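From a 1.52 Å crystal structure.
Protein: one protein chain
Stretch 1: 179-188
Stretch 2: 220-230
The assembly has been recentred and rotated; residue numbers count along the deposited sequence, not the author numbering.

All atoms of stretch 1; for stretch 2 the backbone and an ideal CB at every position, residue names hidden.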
# COMPACT_ATOMS: atom_id res chain seq x y z
N THR A 179 -19.33 -10.01 -1.26
CA THR A 179 -18.11 -10.61 -1.79
C THR A 179 -17.61 -9.76 -2.95
O THR A 179 -18.39 -9.34 -3.82
CB THR A 179 -18.35 -12.07 -2.26
OG1 THR A 179 -18.77 -12.86 -1.13
CG2 THR A 179 -17.07 -12.68 -2.83
N VAL A 180 -16.30 -9.49 -2.94
CA VAL A 180 -15.60 -8.69 -3.95
C VAL A 180 -14.46 -9.54 -4.49
O VAL A 180 -13.86 -10.31 -3.75
CB VAL A 180 -15.00 -7.39 -3.33
CG1 VAL A 180 -14.21 -6.60 -4.36
CG2 VAL A 180 -16.07 -6.52 -2.74
N VAL A 181 -14.16 -9.37 -5.77
CA VAL A 181 -13.05 -10.07 -6.40
C VAL A 181 -12.03 -9.07 -6.94
O VAL A 181 -12.40 -8.12 -7.64
CB VAL A 181 -13.54 -10.94 -7.58
CG1 VAL A 181 -12.39 -11.63 -8.26
CG2 VAL A 181 -14.54 -11.99 -7.09
N GLN A 182 -10.76 -9.29 -6.61
CA GLN A 182 -9.65 -8.56 -7.24
C GLN A 182 -8.85 -9.49 -8.16
O GLN A 182 -8.38 -10.55 -7.73
CB GLN A 182 -8.74 -7.98 -6.17
CG GLN A 182 -7.49 -7.32 -6.74
CD GLN A 182 -7.77 -6.05 -7.52
OE1 GLN A 182 -8.62 -5.25 -7.13
NE2 GLN A 182 -7.05 -5.84 -8.61
N ASP A 183 -8.69 -9.08 -9.42
CA ASP A 183 -7.85 -9.79 -10.39
C ASP A 183 -6.38 -9.41 -10.24
O ASP A 183 -6.06 -8.25 -9.98
CB ASP A 183 -8.29 -9.50 -11.83
CG ASP A 183 -8.33 -8.01 -12.13
OD1 ASP A 183 -8.90 -7.25 -11.32
OD2 ASP A 183 -7.79 -7.60 -13.18
N LEU A 184 -5.49 -10.39 -10.38
CA LEU A 184 -4.06 -10.13 -10.37
C LEU A 184 -3.36 -11.00 -11.38
O LEU A 184 -3.67 -12.18 -11.48
CB LEU A 184 -3.46 -10.46 -9.00
CG LEU A 184 -3.89 -9.59 -7.82
CD1 LEU A 184 -3.36 -10.21 -6.55
CD2 LEU A 184 -3.38 -8.14 -7.99
N PRO A 185 -2.40 -10.44 -12.13
CA PRO A 185 -1.55 -11.29 -12.99
C PRO A 185 -0.83 -12.32 -12.13
O PRO A 185 -0.45 -12.02 -10.99
CB PRO A 185 -0.57 -10.30 -13.60
CG PRO A 185 -1.30 -8.96 -13.54
CD PRO A 185 -2.08 -9.01 -12.27
N GLY A 186 -0.63 -13.52 -12.67
CA GLY A 186 -0.09 -14.62 -11.86
C GLY A 186 1.28 -14.38 -11.25
O GLY A 186 1.60 -14.92 -10.18
N HIS A 187 2.09 -13.55 -11.91
CA HIS A 187 3.44 -13.31 -11.42
C HIS A 187 3.51 -12.20 -10.38
O HIS A 187 4.56 -11.99 -9.75
CB HIS A 187 4.40 -13.02 -12.59
CG HIS A 187 4.15 -11.71 -13.27
ND1 HIS A 187 2.96 -11.42 -13.91
CD2 HIS A 187 4.93 -10.62 -13.40
CE1 HIS A 187 3.03 -10.20 -14.41
NE2 HIS A 187 4.21 -9.69 -14.11
N TYR A 188 2.40 -11.48 -10.16
CA TYR A 188 2.42 -10.43 -9.14
C TYR A 188 2.54 -11.05 -7.75
O TYR A 188 2.02 -12.14 -7.48
CB TYR A 188 1.15 -9.58 -9.19
CG TYR A 188 1.14 -8.40 -10.14
CD1 TYR A 188 1.82 -8.42 -11.35
CD2 TYR A 188 0.41 -7.25 -9.81
CE1 TYR A 188 1.76 -7.33 -12.21
CE2 TYR A 188 0.35 -6.15 -10.67
CZ TYR A 188 1.04 -6.20 -11.86
OH TYR A 188 0.97 -5.13 -12.74
N UNK A 220 2.11 -18.41 -11.48
CA UNK A 220 2.99 -18.34 -12.64
C UNK A 220 2.69 -17.15 -13.52
O UNK A 220 1.54 -16.75 -13.67
CB UNK A 220 2.88 -19.63 -13.46
N UNK A 221 3.74 -16.60 -14.14
CA UNK A 221 3.56 -15.55 -15.14
C UNK A 221 2.62 -16.07 -16.23
O UNK A 221 2.69 -17.24 -16.64
CB UNK A 221 4.90 -15.12 -15.73
N UNK A 222 1.73 -15.19 -16.68
CA UNK A 222 0.77 -15.53 -17.73
C UNK A 222 -0.54 -16.10 -17.24
O UNK A 222 -1.47 -16.27 -18.03
CB UNK A 222 1.41 -16.53 -18.69
N UNK A 223 -0.63 -16.42 -15.95
CA UNK A 223 -1.87 -16.93 -15.38
C UNK A 223 -2.77 -15.79 -14.90
O UNK A 223 -2.28 -14.79 -14.36
CB UNK A 223 -1.57 -17.88 -14.22
N UNK A 224 -4.07 -15.95 -15.11
CA UNK A 224 -5.03 -14.97 -14.63
C UNK A 224 -5.49 -15.48 -13.28
O UNK A 224 -6.05 -16.57 -13.18
CB UNK A 224 -6.20 -14.77 -15.60
N UNK A 225 -5.20 -14.71 -12.22
CA UNK A 225 -5.56 -15.12 -10.87
C UNK A 225 -6.54 -14.13 -10.25
O UNK A 225 -6.67 -13.00 -10.71
CB UNK A 225 -4.31 -15.25 -10.00
N UNK A 226 -7.23 -14.58 -9.20
CA UNK A 226 -8.19 -13.75 -8.49
C UNK A 226 -8.06 -13.95 -6.99
O UNK A 226 -7.69 -15.04 -6.53
CB UNK A 226 -9.62 -14.06 -8.95
N UNK A 227 -8.34 -12.88 -6.25
CA UNK A 227 -8.49 -12.98 -4.81
C UNK A 227 -9.90 -12.60 -4.38
O UNK A 227 -10.36 -11.48 -4.64
CB UNK A 227 -7.46 -12.09 -4.11
N UNK A 228 -10.57 -13.54 -3.72
CA UNK A 228 -11.91 -13.34 -3.20
C UNK A 228 -11.88 -12.74 -1.80
O UNK A 228 -11.07 -13.13 -0.96
CB UNK A 228 -12.68 -14.66 -3.19
N UNK A 229 -12.76 -11.76 -1.57
CA UNK A 229 -12.88 -11.08 -0.30
C UNK A 229 -14.36 -11.05 0.09
O UNK A 229 -15.18 -10.56 -0.68
CB UNK A 229 -12.29 -9.67 -0.37
N UNK A 230 -14.69 -11.57 1.27
CA UNK A 230 -16.07 -11.48 1.78
C UNK A 230 -16.08 -10.78 3.13
O UNK A 230 -15.43 -11.24 4.06
CB UNK A 230 -16.70 -12.87 1.90

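Position 220 opens the hidden stretch with CA-to-CB directed away from stretch 1, and its ideal CB has nothing of that stretch within 5.5 Å. The visible atoms therefore leave the choice wide, with polar side chains natural in a turn. The residue is N220; its side chain and backbone N are tied to the side chain of 223 across a type II turn. What stretch 1 meets here is backbone: N220 O lies 3.2 Å from G186 CA. A CB on G186 would fall 2.0 Å from N220 O, so this close approach relies on glycine.

At 221 the ideal CB points sideways, 3.8 Å from H187 CB. A long side chain, aliphatic or basic, could run beside the imidazole. R221 is deposited, its chi1 to chi3 all t, with NH1 over one face of the H187 ring.

Position 222 has phi/psi of 91/-10, where a CB would jam against the preceding carbonyl; the backbone alone calls for glycine, and G222 it is. Its N donates to a water 2.8 Å away, and that water lies 2.8 Å from H187 ND1, bridging the two stretches.

At 223 the CB points sideways, 4.3 Å from G186 CA, and many side chains would fit. E223 turns its carboxylate back to brace the turn, taking N220 ND2 on OE2 (2.9 Å) and N220 N on OE1 (3.0 Å), while its backbone O accepts a weak bond from G186 N (2.7 Å).

Position 224 begins the strand, its CB 5.5 Å from L184 O with little to grip; a polar residue is a fair choice. E224 barely touches stretch 1.

At 225 the CB joins L184 on one face of the antiparallel sheet, 3.5 Å from L184 O. A short hydroxyl side chain could reach that acceptor, though valine might also suit. T225, chi1 p, donates from OG1 to L184 O at 2.6 Å, adding to the backbone pair, and sets CG2 3.7 Å from G186 CA.

Position 226 lies on the other face, 3.8 Å from V181 CG1. An aliphatic residue, or a long polar one with a methylene stem, would serve. E226 packs CD 3.6 Å from V181 CG1.

Position 227 shares the face of Q182 and L184, its CB 5.1 Å from L184 CD1, favouring an apolar side chain. The residue is L227, whose side chain comes nearest stretch 1 at CB, 4.1 Å from Q182 O; its backbone bonds to Q182 in both directions.

At 228 the ideal CB has T179 CG2 at 4.8 Å and V181 CG2 at 5.1 Å, both on one side of it, so beta-branched or small polar residues are plausible. N228 brings OD1 to 3.4 Å from V181 CG2, a contact rather than a hydrogen bond.

Position 229 pairs with V180, so a beta-branched or other apolar residue would suit, and threonine is not excluded. V229 sets its CB 4.5 Å from V180 CB.

At 230 the ideal CB is 3.7 Å from T179 OG1, inviting a hydroxyl or another short polar group. T230 supplies one: its OG1 hydrogen-bonds T179 OG1 at 2.8 Å.

Stretch 2, residues 220-230: NRGEETELNVT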
# COMPACT_ATOMS: atom_id res chain seq x y z
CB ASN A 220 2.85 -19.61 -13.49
CG ASN A 220 3.21 -20.86 -12.73
OD1 ASN A 220 4.35 -21.02 -12.30
ND2 ASN A 220 2.24 -21.75 -12.55
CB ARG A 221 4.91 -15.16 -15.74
CG ARG A 221 4.86 -13.94 -16.66
CD ARG A 221 6.17 -13.78 -17.43
NE ARG A 221 6.05 -12.71 -18.43
CZ ARG A 221 6.25 -11.42 -18.18
NH1 ARG A 221 6.59 -11.00 -16.97
NH2 ARG A 221 6.11 -10.54 -19.17
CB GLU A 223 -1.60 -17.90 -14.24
CG GLU A 223 -0.85 -19.13 -14.72
CD GLU A 223 -0.52 -20.09 -13.60
OE1 GLU A 223 -0.50 -19.67 -12.42
OE2 GLU A 223 -0.27 -21.28 -13.90
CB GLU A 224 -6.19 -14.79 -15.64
CG GLU A 224 -5.78 -14.03 -16.92
CD GLU A 224 -6.90 -13.85 -17.97
OE1 GLU A 224 -8.04 -14.32 -17.75
OE2 GLU A 224 -6.62 -13.24 -19.04
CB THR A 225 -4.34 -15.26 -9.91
OG1 THR A 225 -3.84 -13.97 -9.54
CG2 THR A 225 -3.21 -16.12 -10.53
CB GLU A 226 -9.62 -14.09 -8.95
CG GLU A 226 -9.97 -13.48 -10.31
CD GLU A 226 -11.32 -13.91 -10.86
OE1 GLU A 226 -11.97 -14.78 -10.26
OE2 GLU A 226 -11.70 -13.38 -11.93
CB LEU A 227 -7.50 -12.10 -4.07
CG LEU A 227 -7.67 -12.29 -2.56
CD1 LEU A 227 -6.77 -13.41 -2.07
CD2 LEU A 227 -7.40 -11.02 -1.81
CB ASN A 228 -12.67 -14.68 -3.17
CG ASN A 228 -12.93 -15.25 -4.55
OD1 ASN A 228 -12.88 -14.54 -5.56
ND2 ASN A 228 -13.20 -16.55 -4.61
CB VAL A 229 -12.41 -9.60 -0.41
CG1 VAL A 229 -12.71 -8.82 0.86
CG2 VAL A 229 -10.91 -9.54 -0.72
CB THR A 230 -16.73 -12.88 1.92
OG1 THR A 230 -16.69 -13.55 0.66
CG2 THR A 230 -18.18 -12.74 2.37
O HOH W 1 1.28 -12.61 -15.77
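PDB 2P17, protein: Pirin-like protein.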